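Local coordinates for K5 lyase (Enterobacteria phage k1-5, PDB 2X3H), which probably cleaves the K5 capsular polysaccharide (heparosan) of its bacterial host by beta-elimination, as a trimeric, tail-spike-like polysaccharide lyase, at residues I96-F101 and R116-L121; P193-M198 and S223-I228; A248-V253 and P275-I280. All coordinates share one frame; numbering follows the deposited sequence.

Interaction 1 (I96-F101 and R116-L121); sequences ISDGVF and RGSGVL. Unlike the reference sequence in segment 96-101: Ile96 (reference Val).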
ATOM      1  N   ILE A  96      21.347  31.142 -13.074  1.00  8.94           N
ATOM      2  CA  ILE A  96      22.739  31.092 -12.661  1.00  9.81           C
ATOM      3  C   ILE A  96      23.283  29.728 -13.083  1.00  9.65           C
ATOM      4  O   ILE A  96      23.095  28.726 -12.395  1.00  8.77           O
ATOM      5  CB  ILE A  96      22.900  31.345 -11.146  1.00 10.42           C
ATOM      6  CG1 ILE A  96      22.346  32.725 -10.786  1.00 11.13           C
ATOM      7  CG2 ILE A  96      24.359  31.245 -10.737  1.00 11.46           C
ATOM      8  CD1 ILE A  96      22.365  33.027  -9.295  1.00 12.29           C
ATOM      9  N   SER A  97      23.933  29.702 -14.243  1.00  9.78           N
ATOM     10  CA  SER A  97      24.353  28.457 -14.844  1.00 10.03           C
ATOM     11  C   SER A  97      25.765  28.537 -15.422  1.00 11.12           C
ATOM     12  O   SER A  97      26.367  29.620 -15.468  1.00 10.88           O
ATOM     13  CB  SER A  97      23.348  28.046 -15.934  1.00  9.93           C
ATOM     14  OG  SER A  97      23.417  28.897 -17.073  1.00 10.94           O
ATOM     15  N   ASP A  98      26.279  27.380 -15.835  1.00 11.64           N
ATOM     16  CA  ASP A  98      27.572  27.265 -16.536  1.00 12.60           C
ATOM     17  C   ASP A  98      28.733  27.853 -15.734  1.00 12.53           C
ATOM     18  O   ASP A  98      29.548  28.618 -16.255  1.00 13.66           O
ATOM     19  CB  ASP A  98      27.510  27.916 -17.935  1.00 13.36           C
ATOM     20  CG  ASP A  98      26.593  27.177 -18.906  1.00 14.37           C
ATOM     21  OD1 ASP A  98      26.194  26.021 -18.634  1.00 12.83           O
ATOM     22  OD2 ASP A  98      26.265  27.765 -19.968  1.00 16.13           O
ATOM     23  N   GLY A  99      28.815  27.490 -14.463  1.00 12.27           N
ATOM     24  CA  GLY A  99      29.922  27.937 -13.637  1.00 11.93           C
ATOM     25  C   GLY A  99      29.780  27.573 -12.180  1.00 12.06           C
ATOM     26  O   GLY A  99      28.764  27.003 -11.757  1.00 11.38           O
ATOM     27  N   VAL A 100      30.823  27.885 -11.418  1.00 11.27           N
ATOM     28  CA  VAL A 100      30.835  27.720  -9.983  1.00 11.13           C
ATOM     29  C   VAL A 100      30.921  29.116  -9.389  1.00 11.75           C
ATOM     30  O   VAL A 100      31.891  29.847  -9.626  1.00 12.57           O
ATOM     31  CB  VAL A 100      32.029  26.859  -9.525  1.00 11.48           C
ATOM     32  CG1 VAL A 100      32.029  26.711  -8.008  1.00 11.87           C
ATOM     33  CG2 VAL A 100      31.998  25.488 -10.202  1.00 11.20           C
ATOM     34  N   PHE A 101      29.896  29.498  -8.636  1.00 10.82           N
ATOM     35  CA  PHE A 101      29.753  30.881  -8.205  1.00 10.18           C
ATOM     36  C   PHE A 101      30.019  31.005  -6.724  1.00 11.20           C
ATOM     37  O   PHE A 101      29.174  30.673  -5.887  1.00 11.51           O
ATOM     38  CB  PHE A 101      28.370  31.409  -8.587  1.00 10.99           C
ATOM     39  CG  PHE A 101      28.119  31.389 -10.064  1.00 10.78           C
ATOM     40  CD1 PHE A 101      27.700  30.218 -10.705  1.00 10.87           C
ATOM     41  CD2 PHE A 101      28.321  32.535 -10.827  1.00 10.54           C
ATOM     42  CE1 PHE A 101      27.485  30.193 -12.078  1.00 10.85           C
ATOM     43  CE2 PHE A 101      28.089  32.527 -12.186  1.00 10.85           C
ATOM     44  CZ  PHE A 101      27.677  31.356 -12.823  1.00 11.78           C
ATOM     45  N   ARG A 116      19.913  25.475 -14.680  1.00  8.57           N
ATOM     46  CA  ARG A 116      20.037  24.741 -15.949  1.00  9.80           C
ATOM     47  C   ARG A 116      20.860  23.435 -15.848  1.00  9.52           C
ATOM     48  O   ARG A 116      21.376  22.927 -16.856  1.00 10.06           O
ATOM     49  CB  ARG A 116      20.579  25.657 -17.064  1.00  9.52           C
ATOM     50  CG  ARG A 116      19.692  26.876 -17.353  1.00 11.22           C
ATOM     51  CD  ARG A 116      20.310  27.836 -18.389  1.00 11.97           C
ATOM     52  NE  ARG A 116      20.533  27.217 -19.692  1.00 13.94           N
ATOM     53  CZ  ARG A 116      21.709  27.165 -20.308  1.00 13.15           C
ATOM     54  NH1 ARG A 116      22.791  27.704 -19.755  1.00 13.60           N
ATOM     55  NH2 ARG A 116      21.800  26.572 -21.492  1.00 14.85           N
ATOM     56  N   GLY A 117      20.959  22.892 -14.638  1.00  9.32           N
ATOM     57  CA  GLY A 117      21.748  21.688 -14.371  1.00  9.76           C
ATOM     58  C   GLY A 117      23.253  21.883 -14.377  1.00 10.95           C
ATOM     59  O   GLY A 117      24.004  20.925 -14.196  1.00 11.54           O
ATOM     60  N   SER A 118      23.712  23.109 -14.599  1.00 10.07           N
ATOM     61  CA  SER A 118      25.156  23.339 -14.675  1.00 10.85           C
ATOM     62  C   SER A 118      25.677  24.398 -13.712  1.00 10.92           C
ATOM     63  O   SER A 118      26.895  24.541 -13.544  1.00 12.48           O
ATOM     64  CB  SER A 118      25.577  23.692 -16.101  1.00 10.47           C
ATOM     65  OG  SER A 118      25.035  24.944 -16.485  1.00 10.54           O
ATOM     66  N   GLY A 119      24.773  25.153 -13.094  1.00  9.64           N
ATOM     67  CA  GLY A 119      25.184  26.134 -12.101  1.00  9.70           C
ATOM     68  C   GLY A 119      25.478  25.492 -10.755  1.00  9.98           C
ATOM     69  O   GLY A 119      24.766  24.575 -10.321  1.00  9.23           O
ATOM     70  N   VAL A 120      26.546  25.952 -10.108  1.00  9.57           N
ATOM     71  CA  VAL A 120      26.880  25.532  -8.752  1.00 10.36           C
ATOM     72  C   VAL A 120      27.000  26.769  -7.873  1.00 11.13           C
ATOM     73  O   VAL A 120      27.787  27.665  -8.179  1.00 11.34           O
ATOM     74  CB  VAL A 120      28.228  24.783  -8.704  1.00 10.73           C
ATOM     75  CG1 VAL A 120      28.558  24.360  -7.259  1.00 11.08           C
ATOM     76  CG2 VAL A 120      28.210  23.592  -9.652  1.00 11.76           C
ATOM     77  N   LEU A 121      26.211  26.832  -6.802  1.00 10.96           N
ATOM     78  CA  LEU A 121      26.348  27.907  -5.832  1.00 10.88           C
ATOM     79  C   LEU A 121      27.274  27.420  -4.734  1.00 11.97           C
ATOM     80  O   LEU A 121      26.915  26.545  -3.944  1.00 11.51           O
ATOM     81  CB  LEU A 121      24.988  28.311  -5.260  1.00 11.29           C
ATOM     82  CG  LEU A 121      24.057  28.988  -6.269  1.00 12.85           C
ATOM     83  CD1 LEU A 121      22.706  29.317  -5.641  1.00 12.90           C
ATOM     84  CD2 LEU A 121      24.705  30.256  -6.810  1.00 13.38           C
TER
HETATM   85  O   HOH W   1      24.819  26.923 -22.051  1.00 16.21           O
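Arg116 meets both Ser97 and Asp98 with the edge of its guanidinium group. A bend at chi3 (61°) turns NH1 back onto Ser97 OG, 3.0 Å away and only 6° out of the guanidinium plane. The salt bridge from the same NH1 to Asp98 OD2 is longer, 3.5 Å, and weak as a hydrogen bond; with the planes of the two charged groups 73° apart, the grip is not coplanar. A water bridges the two groups, donating to Asp98 OD2 and accepting from Arg116 NH2, while Ser97 OG is bonded to Ser67 O. Ser118 OG donates to Asp98 OD1 at 2.7 Å, on the anti side but tilted well out of the carboxylate plane. That oxygen also accepts from Ala93 N of the second subunit, tying Asp98 to the trimer interface. Gly119, without a side chain, lets the backbones close in: its CA is 3.3 Å from Ile96 O, a C-H...O contact to an oxygen with no conventional partner in the model. From Val120 onward the strands pair regularly, Val120 N reaching Gly99 O at 3.0 Å and Phe101 N reaching Val120 O at 2.8 Å. Val120 O also lies at the edge of the Phe101 ring. Leu121 CD2 meets Ile96 CG2 at 4.1 Å, the side chains crossing near a right angle; Ile96 CG2 also lies over one face of the Phe101 ring, toward its rim, and Ile84 of helix 81-88 touches all three residues. Parallel strands from successive turns are the hallmark of the parallel beta-helix of phage tail spikes and many polysaccharide lyases.

Interaction 2 (P193-M198 and S223-I228); sequences PPDGLM and SVNSLI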
ATOM      1  N   PRO A 193       2.931  28.977   9.405  1.00 13.29           N
ATOM      2  CA  PRO A 193       3.354  27.685   8.853  1.00 11.98           C
ATOM      3  C   PRO A 193       3.680  27.786   7.371  1.00  9.96           C
ATOM      4  O   PRO A 193       2.940  28.434   6.621  1.00 10.58           O
ATOM      5  CB  PRO A 193       2.112  26.799   9.040  1.00 12.55           C
ATOM      6  CG  PRO A 193       1.390  27.408  10.185  1.00 14.45           C
ATOM      7  CD  PRO A 193       1.627  28.890  10.083  1.00 13.68           C
ATOM      8  N   PRO A 194       4.782  27.144   6.938  1.00  8.03           N
ATOM      9  CA  PRO A 194       4.998  26.929   5.502  1.00  7.66           C
ATOM     10  C   PRO A 194       3.801  26.151   4.943  1.00  7.17           C
ATOM     11  O   PRO A 194       3.305  25.252   5.614  1.00  7.37           O
ATOM     12  CB  PRO A 194       6.276  26.073   5.480  1.00  8.21           C
ATOM     13  CG  PRO A 194       6.983  26.400   6.726  1.00  9.09           C
ATOM     14  CD  PRO A 194       5.883  26.607   7.750  1.00  8.41           C
ATOM     15  N   ASP A 195       3.336  26.493   3.738  1.00  7.63           N
ATOM     16  CA  ASP A 195       2.053  25.957   3.236  1.00  7.48           C
ATOM     17  C   ASP A 195       2.165  25.761   1.731  1.00  7.15           C
ATOM     18  O   ASP A 195       2.549  26.677   1.009  1.00  6.81           O
ATOM     19  CB  ASP A 195       0.942  26.966   3.576  1.00  9.16           C
ATOM     20  CG  ASP A 195      -0.487  26.433   3.363  1.00 11.21           C
ATOM     21  OD1 ASP A 195      -0.702  25.347   2.784  1.00 10.74           O
ATOM     22  OD2 ASP A 195      -1.433  27.148   3.781  1.00 12.78           O
ATOM     23  N   GLY A 196       1.845  24.559   1.257  1.00  5.53           N
ATOM     24  CA  GLY A 196       1.795  24.336  -0.180  1.00  4.79           C
ATOM     25  C   GLY A 196       3.148  24.150  -0.861  1.00  5.03           C
ATOM     26  O   GLY A 196       3.282  24.355  -2.077  1.00  4.98           O
ATOM     27  N   LEU A 197       4.149  23.752  -0.093  1.00  5.56           N
ATOM     28  CA  LEU A 197       5.481  23.551  -0.670  1.00  5.74           C
ATOM     29  C   LEU A 197       5.492  22.308  -1.540  1.00  5.49           C
ATOM     30  O   LEU A 197       4.774  21.342  -1.265  1.00  4.83           O
ATOM     31  CB  LEU A 197       6.535  23.376   0.426  1.00  6.20           C
ATOM     32  CG  LEU A 197       6.563  24.452   1.526  1.00  7.34           C
ATOM     33  CD1 LEU A 197       7.695  24.216   2.516  1.00  8.56           C
ATOM     34  CD2 LEU A 197       6.667  25.840   0.937  1.00  8.27           C
ATOM     35  N   MET A 198       6.306  22.326  -2.583  1.00  4.40           N
ATOM     36  CA  MET A 198       6.579  21.113  -3.340  1.00  5.80           C
ATOM     37  C   MET A 198       8.081  20.960  -3.394  1.00  5.78           C
ATOM     38  O   MET A 198       8.770  21.785  -3.982  1.00  6.99           O
ATOM     39  CB  MET A 198       6.015  21.197  -4.755  1.00  6.28           C
ATOM     40  CG  MET A 198       4.487  21.128  -4.829  1.00  8.03           C
ATOM     41  SD  MET A 198       3.919  21.361  -6.532  1.00 11.41           S
ATOM     42  CE  MET A 198       2.159  21.082  -6.388  1.00  9.17           C
ATOM     43  N   SER A 223       5.127  22.452   8.623  1.00  6.63           N
ATOM     44  CA  SER A 223       4.471  22.775   7.361  1.00  5.84           C
ATOM     45  C   SER A 223       3.109  22.096   7.277  1.00  5.61           C
ATOM     46  O   SER A 223       2.837  21.108   7.974  1.00  5.63           O
ATOM     47  CB  SER A 223       5.322  22.326   6.175  1.00  6.63           C
ATOM     48  OG  SER A 223       5.480  20.908   6.212  1.00  7.95           O
ATOM     49  N   VAL A 224       2.270  22.625   6.395  1.00  5.91           N
ATOM     50  CA  VAL A 224       0.984  22.012   6.092  1.00  5.92           C
ATOM     51  C   VAL A 224       0.786  21.936   4.578  1.00  5.32           C
ATOM     52  O   VAL A 224       1.387  22.720   3.819  1.00  5.14           O
ATOM     53  CB  VAL A 224      -0.192  22.787   6.751  1.00  6.40           C
ATOM     54  CG1 VAL A 224      -0.080  22.749   8.270  1.00  7.37           C
ATOM     55  CG2 VAL A 224      -0.254  24.234   6.250  1.00  8.19           C
ATOM     56  N   ASN A 225      -0.056  20.994   4.134  1.00  5.00           N
ATOM     57  CA  ASN A 225      -0.426  20.875   2.713  1.00  5.06           C
ATOM     58  C   ASN A 225       0.786  20.884   1.786  1.00  4.57           C
ATOM     59  O   ASN A 225       0.755  21.531   0.751  1.00  5.78           O
ATOM     60  CB  ASN A 225      -1.390  22.001   2.288  1.00  4.87           C
ATOM     61  CG  ASN A 225      -2.573  22.144   3.234  1.00  6.42           C
ATOM     62  OD1 ASN A 225      -2.897  23.253   3.701  1.00  9.82           O
ATOM     63  ND2 ASN A 225      -3.212  21.029   3.539  1.00  3.56           N
ATOM     64  N   SER A 226       1.830  20.143   2.146  1.00  4.70           N
ATOM     65  CA  SER A 226       3.058  20.153   1.362  1.00  4.37           C
ATOM     66  C   SER A 226       3.448  18.765   0.900  1.00  4.86           C
ATOM     67  O   SER A 226       3.069  17.765   1.525  1.00  5.27           O
ATOM     68  CB  SER A 226       4.194  20.773   2.174  1.00  5.19           C
ATOM     69  OG  SER A 226       3.952  22.155   2.430  1.00  5.96           O
ATOM     70  N   LEU A 227       4.188  18.718  -0.205  1.00  5.12           N
ATOM     71  CA  LEU A 227       4.604  17.458  -0.829  1.00  6.67           C
ATOM     72  C   LEU A 227       6.120  17.371  -0.835  1.00  6.92           C
ATOM     73  O   LEU A 227       6.784  18.319  -1.244  1.00  7.88           O
ATOM     74  CB  LEU A 227       4.094  17.378  -2.281  1.00  7.93           C
ATOM     75  CG  LEU A 227       2.574  17.386  -2.499  1.00  9.34           C
ATOM     76  CD1 LEU A 227       2.234  17.582  -3.946  1.00  9.09           C
ATOM     77  CD2 LEU A 227       1.947  16.080  -1.983  1.00 10.01           C
ATOM     78  N   ILE A 228       6.665  16.249  -0.380  1.00  6.78           N
ATOM     79  CA  ILE A 228       8.106  15.987  -0.456  1.00  7.09           C
ATOM     80  C   ILE A 228       8.254  14.645  -1.166  1.00  7.65           C
ATOM     81  O   ILE A 228       7.773  13.638  -0.650  1.00  7.75           O
ATOM     82  CB  ILE A 228       8.719  15.919   0.951  1.00  8.06           C
ATOM     83  CG1 ILE A 228       8.483  17.244   1.684  1.00  8.43           C
ATOM     84  CG2 ILE A 228      10.217  15.538   0.904  1.00  8.37           C
ATOM     85  CD1 ILE A 228       8.910  17.207   3.150  1.00  9.36           C
TER
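Asp195 and Val224 lead the side-chain contacts here, where equivalent turns of two successive coils of a parallel beta-helix stack, just ahead of the paired strands 198-206 and 227-234. Asp195 has its CG anti to the backbone N (chi1 -169°), which swings the carboxylate across to the valine: CG lies 3.6 Å from Val224 CG2. The carboxylate also runs alongside Asn225, the two side chains pointing the same way with their planes 39° apart, and OD1 is 3.5 Å from Asn225 CB. Its stronger polar partner, however, is Lys234 of the third subunit, whose NZ forms a salt bridge with Asp195 OD1 and so fastens this turn to the trimer.

One residue earlier, the Pro194 ring sets its CB 3.9 Å from Ser223 CB. Leu197 presents CB and CG to the hydroxyl of Ser226, whereas beyond it Met198 and Leu227 project from the same face of the sheet, with CE and CD1 in loose apolar contact. Arg203 of the third subunit packs on Met198, and Ile257 of that subunit on Leu227, which places this face at the subunit interface.

Backbone bonds set the register of the two segments. Val224 N donates to Pro194 O at 2.9 Å, and Gly196 N returns a bond to Val224 O at 3.2 Å. Parallel pairing then begins with Leu227 N and Leu197 O, 2.9 Å apart. Between the two stages the serine takes over, Ser226 OG accepting from Leu197 N at 3.0 Å. The same OG donates within its own segment to Val224 O at 3.0 Å, approaching 54° above the carbonyl plane.

Interaction 3 (A248-V253 and P275-I280); sequences ASYNIV and PSNNLI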
ATOM      1  N   ALA A 248       3.735  19.786  12.131  1.00  6.39           N
ATOM      2  CA  ALA A 248       3.554  19.395  10.733  1.00  5.89           C
ATOM      3  C   ALA A 248       2.343  18.477  10.581  1.00  4.93           C
ATOM      4  O   ALA A 248       2.234  17.457  11.282  1.00  5.86           O
ATOM      5  CB  ALA A 248       4.796  18.691  10.218  1.00  5.82           C
ATOM      6  N   SER A 249       1.451  18.836   9.658  1.00  5.94           N
ATOM      7  CA  SER A 249       0.250  18.046   9.396  1.00  6.09           C
ATOM      8  C   SER A 249      -0.167  18.175   7.930  1.00  5.52           C
ATOM      9  O   SER A 249       0.083  19.201   7.289  1.00  4.85           O
ATOM     10  CB  SER A 249      -0.909  18.517  10.288  1.00  7.80           C
ATOM     11  OG  SER A 249      -0.636  18.354  11.673  1.00 11.91           O
ATOM     12  N   TYR A 250      -0.820  17.144   7.400  1.00  4.58           N
ATOM     13  CA  TYR A 250      -1.386  17.206   6.051  1.00  4.91           C
ATOM     14  C   TYR A 250      -0.308  17.296   4.977  1.00  5.27           C
ATOM     15  O   TYR A 250      -0.506  17.931   3.934  1.00  6.40           O
ATOM     16  CB  TYR A 250      -2.407  18.355   5.899  1.00  6.13           C
ATOM     17  CG  TYR A 250      -3.345  18.486   7.083  1.00  6.47           C
ATOM     18  CD1 TYR A 250      -4.154  17.424   7.476  1.00  7.77           C
ATOM     19  CD2 TYR A 250      -3.421  19.680   7.806  1.00  7.24           C
ATOM     20  CE1 TYR A 250      -5.007  17.543   8.586  1.00  7.50           C
ATOM     21  CE2 TYR A 250      -4.264  19.801   8.900  1.00  7.39           C
ATOM     22  CZ  TYR A 250      -5.054  18.737   9.279  1.00  7.69           C
ATOM     23  OH  TYR A 250      -5.882  18.887  10.381  1.00  7.52           O
ATOM     24  N   ASN A 251       0.829  16.655   5.241  1.00  5.04           N
ATOM     25  CA  ASN A 251       1.903  16.548   4.261  1.00  4.35           C
ATOM     26  C   ASN A 251       1.952  15.143   3.698  1.00  5.17           C
ATOM     27  O   ASN A 251       1.524  14.201   4.364  1.00  4.53           O
ATOM     28  CB  ASN A 251       3.250  16.872   4.923  1.00  5.62           C
ATOM     29  CG  ASN A 251       3.240  18.218   5.622  1.00  6.47           C
ATOM     30  OD1 ASN A 251       3.244  18.299   6.865  1.00  7.92           O
ATOM     31  ND2 ASN A 251       3.208  19.274   4.840  1.00  5.40           N
ATOM     32  N   ILE A 252       2.477  15.003   2.483  1.00  4.81           N
ATOM     33  CA  ILE A 252       2.793  13.691   1.925  1.00  3.83           C
ATOM     34  C   ILE A 252       4.296  13.627   1.688  1.00  5.01           C
ATOM     35  O   ILE A 252       4.852  14.523   1.068  1.00  5.13           O
ATOM     36  CB  ILE A 252       2.075  13.442   0.571  1.00  4.28           C
ATOM     37  CG1 ILE A 252       0.552  13.550   0.747  1.00  5.49           C
ATOM     38  CG2 ILE A 252       2.455  12.055   0.032  1.00  5.71           C
ATOM     39  CD1 ILE A 252      -0.238  13.293  -0.525  1.00  5.00           C
ATOM     40  N   VAL A 253       4.938  12.586   2.214  1.00  4.28           N
ATOM     41  CA  VAL A 253       6.364  12.332   1.970  1.00  5.55           C
ATOM     42  C   VAL A 253       6.414  11.016   1.199  1.00  6.22           C
ATOM     43  O   VAL A 253       5.829  10.028   1.641  1.00  6.02           O
ATOM     44  CB  VAL A 253       7.133  12.152   3.291  1.00  5.33           C
ATOM     45  CG1 VAL A 253       8.601  11.763   3.007  1.00  5.55           C
ATOM     46  CG2 VAL A 253       7.035  13.420   4.158  1.00  5.12           C
ATOM     47  N   PRO A 275       4.413  15.768  14.805  1.00  5.91           N
ATOM     48  CA  PRO A 275       3.809  15.576  13.478  1.00  5.08           C
ATOM     49  C   PRO A 275       2.668  14.560  13.508  1.00  5.11           C
ATOM     50  O   PRO A 275       2.819  13.461  14.062  1.00  4.26           O
ATOM     51  CB  PRO A 275       4.980  15.082  12.620  1.00  6.38           C
ATOM     52  CG  PRO A 275       6.183  15.678  13.293  1.00  6.46           C
ATOM     53  CD  PRO A 275       5.878  15.642  14.771  1.00  6.19           C
ATOM     54  N   SER A 276       1.538  14.958  12.927  1.00  4.51           N
ATOM     55  CA  SER A 276       0.299  14.180  12.995  1.00  4.63           C
ATOM     56  C   SER A 276      -0.440  14.324  11.669  1.00  4.68           C
ATOM     57  O   SER A 276      -0.311  15.343  10.986  1.00  4.91           O
ATOM     58  CB  SER A 276      -0.581  14.699  14.146  1.00  5.31           C
ATOM     59  OG  SER A 276       0.061  14.568  15.411  1.00  7.29           O
ATOM     60  N   ASN A 277      -1.242  13.323  11.304  1.00  4.52           N
ATOM     61  CA  ASN A 277      -2.013  13.421  10.072  1.00  4.47           C
ATOM     62  C   ASN A 277      -1.134  13.615   8.818  1.00  4.73           C
ATOM     63  O   ASN A 277      -1.484  14.391   7.923  1.00  5.25           O
ATOM     64  CB  ASN A 277      -3.045  14.560  10.160  1.00  5.19           C
ATOM     65  CG  ASN A 277      -4.252  14.206  11.007  1.00  7.36           C
ATOM     66  OD1 ASN A 277      -4.714  15.003  11.845  1.00 10.44           O
ATOM     67  ND2 ASN A 277      -4.783  13.026  10.791  1.00  5.26           N
ATOM     68  N   ASN A 278      -0.001  12.920   8.766  1.00  4.38           N
ATOM     69  CA  ASN A 278       0.845  12.912   7.575  1.00  4.42           C
ATOM     70  C   ASN A 278       0.854  11.548   6.930  1.00  4.46           C
ATOM     71  O   ASN A 278       0.678  10.536   7.624  1.00  5.02           O
ATOM     72  CB  ASN A 278       2.276  13.285   7.951  1.00  4.90           C
ATOM     73  CG  ASN A 278       2.353  14.654   8.578  1.00  5.13           C
ATOM     74  OD1 ASN A 278       2.198  15.669   7.884  1.00  5.11           O
ATOM     75  ND2 ASN A 278       2.581  14.696   9.898  1.00  5.91           N
ATOM     76  N   LEU A 279       1.081  11.536   5.619  1.00  4.56           N
ATOM     77  CA  LEU A 279       1.211  10.294   4.860  1.00  4.71           C
ATOM     78  C   LEU A 279       2.669  10.150   4.444  1.00  5.42           C
ATOM     79  O   LEU A 279       3.234  11.051   3.840  1.00  5.76           O
ATOM     80  CB  LEU A 279       0.315  10.362   3.611  1.00  6.78           C
ATOM     81  CG  LEU A 279       0.470   9.251   2.572  1.00  9.14           C
ATOM     82  CD1 LEU A 279       0.165   7.873   3.164  1.00  9.10           C
ATOM     83  CD2 LEU A 279      -0.449   9.531   1.386  1.00  9.35           C
ATOM     84  N   ILE A 280       3.278   9.022   4.786  1.00  4.29           N
ATOM     85  CA  ILE A 280       4.690   8.780   4.461  1.00  5.89           C
ATOM     86  C   ILE A 280       4.720   7.448   3.735  1.00  6.97           C
ATOM     87  O   ILE A 280       4.366   6.423   4.311  1.00  8.17           O
ATOM     88  CB  ILE A 280       5.560   8.738   5.732  1.00  6.27           C
ATOM     89  CG1 ILE A 280       5.528  10.106   6.429  1.00  7.85           C
ATOM     90  CG2 ILE A 280       7.006   8.305   5.393  1.00  7.32           C
ATOM     91  CD1 ILE A 280       5.909  10.037   7.909  1.00  9.58           C
TER
HETATM   92  O   HOH W   2      -3.352  17.377  12.816  1.00 16.39           O
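Ser276 N donates to Ala248 O, the first of several main-chain hydrogen bonds between Ala248-Val253 and Pro275-Ile280. Tyr250 N follows, donating to Asn277 O at 2.9 Å. Straighter bonds come in the strands, Leu279 N to Asn251 O at 3.0 Å and Val253 N to Leu279 O at 2.8 Å.

Other hydrogen bonds run from the main chain to a side chain, and here both ends of one buried amide are used. Asn278 ND2 donates to Ala248 O at 3.1 Å, in the plane of its own amide but 56° above that of the carbonyl, which already accepts from Ser276 N. Asn278 OD1 in turn accepts from Asn251 N at 3.1 Å. With ND2 and OD1 both engaged, the rotation of the amide about chi2 is fixed and the N/O assignment is supported.

Asn251 lies beside Asn278 with the amide planes only 9° apart, and one coil further on Asn301 OD1 accepts from Asn278 N while its ND2 donates to Pro275 O. Stacked asparagines at equivalent turns of successive coils, as in the asparagine stacks of parallel beta-helices such as pectate lyase, fit this arrangement.

A water bridges Ser249 OG and Asn277 OD1, donating to the latter.

Packing contacts are of two types. Tyr250 runs alongside Asn277, ring and amide planes 10° apart and CE1 3.9 Å from Asn277 CB; its OH is hydrogen-bonded to Asp309 of the third subunit. The aliphatic contacts follow the strands: Ile252 CG2 sits 4.1 Å from Leu279 CD2, two side chains aligned on one face, and Val253 CB lies 4.1 Å from Ile280 CG1 on the other.

From the N terminus, interaction 1 brings 116-121 back beside 96-101 after 14 intervening residues, near the start of the beta-helix. Interaction 2 closes a larger excursion of 24 residues, and interaction 3 one of 21. All three are in series, none enclosing or crossing another. Interaction 1 stands apart, its centre about 27 Å from that of interaction 2 and about 33 Å from that of interaction 3. Interactions 2 and 3 lie on adjoining coils, centres about 10 Å apart, joined through neighbouring strands 227-234 and 252-259: Ser226 O and Ile228 N probably hydrogen-bond to the backbone of Ile252. Both touch the third subunit, whereas interaction 1 meets the second.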